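Local coordinates for RNA-dependent RNA Polymerase (Bombyx mori cytoplasmic polyhedrosis virus, PDB 6TZ0), which catalyses RNA-templated RNA synthesis, making the viral plus strands in transcription and the complementary minus strands in genome replication, at residues A[499-504]-A[577-582]. Residues are numbered along the deposited sequence; the frame is centred on the assembly and turned at random.
Sequences LSFMPY and PRFGPY
Phe579 reaches from the loop of 577-582 to Met502 and Phe501, where helix 501-508 sets out. The Met502 side chain lies over one face of this ring. Met502 CB stands above that face toward its outer end, 4.1 Å from Phe579 CZ. CG leaves anti to the backbone N (chi1 -174°), and the chain then bends at both chi2 and chi3. Met502 SD stands higher above the face, 5.3 Å from the centroid of the Phe579 ring, a Met-aromatic contact at a distance. The tip comes closer. Met502 CE is 3.6 Å from Phe579 CD1 and sits over the face, displaced toward the rim. Met502 CE is 4.0 Å from the centroid of the Phe579 ring, which makes a CH-pi contact. The two side chains run past each other in opposite directions.

Phe501 meets the same ring at its edge. Phe501 CD2 is 4.1 Å from Phe579 CE1, each atom near the plane of the other ring, so the two do not stack. Phe579 stacks instead with Phe498, while Phe501 turns to Trp417 and Phe420. His413 touches both Met502 and Phe579.

The contact joins the loop between helix 557-573 and strand 585-591 to helix 501-508 within the central polymerase domain, away from the metal and nucleotide sites. No hydrogen bond crosses between the two segments. All three touching residues are buried, so their cohesion comes from apolar packing and the weak CH-pi and sulfur-aromatic attractions.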
# COMPACT_ATOMS: atom_id res chain seq x y z
N LEU A 499 9.47 3.66 -11.69
CA LEU A 499 9.43 2.66 -12.76
C LEU A 499 8.07 2.00 -12.86
O LEU A 499 7.65 1.59 -13.95
CB LEU A 499 10.51 1.61 -12.56
CG LEU A 499 11.93 2.05 -12.90
CD1 LEU A 499 12.89 0.92 -12.59
CD2 LEU A 499 11.99 2.44 -14.36
N SER A 500 7.36 1.87 -11.75
CA SER A 500 6.04 1.27 -11.77
C SER A 500 4.92 2.28 -11.97
O SER A 500 3.76 1.93 -11.75
CB SER A 500 5.81 0.50 -10.47
OG SER A 500 5.80 1.38 -9.36
N PHE A 501 5.23 3.50 -12.39
CA PHE A 501 4.19 4.52 -12.44
C PHE A 501 3.44 4.50 -13.76
O PHE A 501 2.22 4.66 -13.79
CB PHE A 501 4.80 5.90 -12.17
CG PHE A 501 3.78 6.98 -12.09
CD1 PHE A 501 2.91 7.04 -11.01
CD2 PHE A 501 3.70 7.95 -13.07
CE1 PHE A 501 1.97 8.04 -10.93
CE2 PHE A 501 2.76 8.94 -12.99
CZ PHE A 501 1.90 8.99 -11.92
N MET A 502 4.15 4.32 -14.87
CA MET A 502 3.48 4.24 -16.16
C MET A 502 2.68 2.94 -16.37
O MET A 502 1.61 3.03 -17.00
CB MET A 502 4.49 4.49 -17.29
CG MET A 502 3.90 4.57 -18.69
SD MET A 502 2.69 5.87 -18.94
CE MET A 502 3.74 7.30 -19.05
N PRO A 503 3.10 1.75 -15.90
CA PRO A 503 2.14 0.62 -15.89
C PRO A 503 0.88 0.87 -15.07
O PRO A 503 -0.21 0.46 -15.47
CB PRO A 503 2.97 -0.53 -15.33
CG PRO A 503 4.32 -0.23 -15.74
CD PRO A 503 4.47 1.24 -15.66
N TYR A 504 1.02 1.56 -13.93
CA TYR A 504 -0.14 1.97 -13.14
C TYR A 504 -1.04 2.93 -13.91
O TYR A 504 -2.26 2.79 -13.88
CB TYR A 504 0.33 2.60 -11.83
CG TYR A 504 -0.78 3.31 -11.08
CD1 TYR A 504 -1.79 2.59 -10.46
CD2 TYR A 504 -0.81 4.69 -11.00
CE1 TYR A 504 -2.80 3.24 -9.79
CE2 TYR A 504 -1.81 5.34 -10.34
CZ TYR A 504 -2.80 4.61 -9.73
OH TYR A 504 -3.81 5.26 -9.06
N PRO A 577 5.94 11.63 -25.79
CA PRO A 577 7.33 12.00 -25.55
C PRO A 577 7.50 12.55 -24.15
O PRO A 577 6.54 13.01 -23.52
CB PRO A 577 7.59 13.08 -26.60
CG PRO A 577 6.27 13.75 -26.73
CD PRO A 577 5.22 12.68 -26.54
N ARG A 578 8.74 12.48 -23.67
CA ARG A 578 9.20 13.15 -22.44
C ARG A 578 8.44 12.66 -21.21
O ARG A 578 7.63 13.38 -20.62
CB ARG A 578 9.10 14.68 -22.57
CG ARG A 578 10.29 15.37 -23.19
CD ARG A 578 10.35 15.14 -24.67
NE ARG A 578 11.32 15.98 -25.34
CZ ARG A 578 11.63 15.85 -26.62
NH1 ARG A 578 12.51 16.65 -27.17
NH2 ARG A 578 11.05 14.91 -27.34
N PHE A 579 8.67 11.40 -20.85
CA PHE A 579 8.11 10.93 -19.59
C PHE A 579 9.04 11.17 -18.41
O PHE A 579 8.71 11.94 -17.51
CB PHE A 579 7.73 9.45 -19.68
CG PHE A 579 7.39 8.83 -18.35
CD1 PHE A 579 6.34 9.31 -17.59
CD2 PHE A 579 8.11 7.74 -17.89
CE1 PHE A 579 6.05 8.73 -16.37
CE2 PHE A 579 7.80 7.16 -16.68
CZ PHE A 579 6.77 7.66 -15.92
N GLY A 580 10.20 10.55 -18.39
CA GLY A 580 11.08 10.74 -17.26
C GLY A 580 12.39 11.36 -17.68
O GLY A 580 12.48 12.55 -18.01
N PRO A 581 13.45 10.56 -17.64
CA PRO A 581 14.65 10.87 -18.40
C PRO A 581 14.58 10.44 -19.86
O PRO A 581 15.58 10.56 -20.57
CB PRO A 581 15.73 10.09 -17.65
CG PRO A 581 15.01 8.94 -17.09
CD PRO A 581 13.65 9.41 -16.74
N TYR A 582 13.43 9.94 -20.30
CA TYR A 582 13.26 9.34 -21.60
C TYR A 582 12.63 10.33 -22.56
O TYR A 582 11.90 11.23 -22.16
CB TYR A 582 12.39 8.09 -21.52
CG TYR A 582 12.95 7.05 -20.60
CD1 TYR A 582 14.01 6.26 -20.98
CD2 TYR A 582 12.41 6.85 -19.34
CE1 TYR A 582 14.53 5.31 -20.15
CE2 TYR A 582 12.91 5.91 -18.49
CZ TYR A 582 13.97 5.14 -18.90
OH TYR A 582 14.48 4.19 -18.06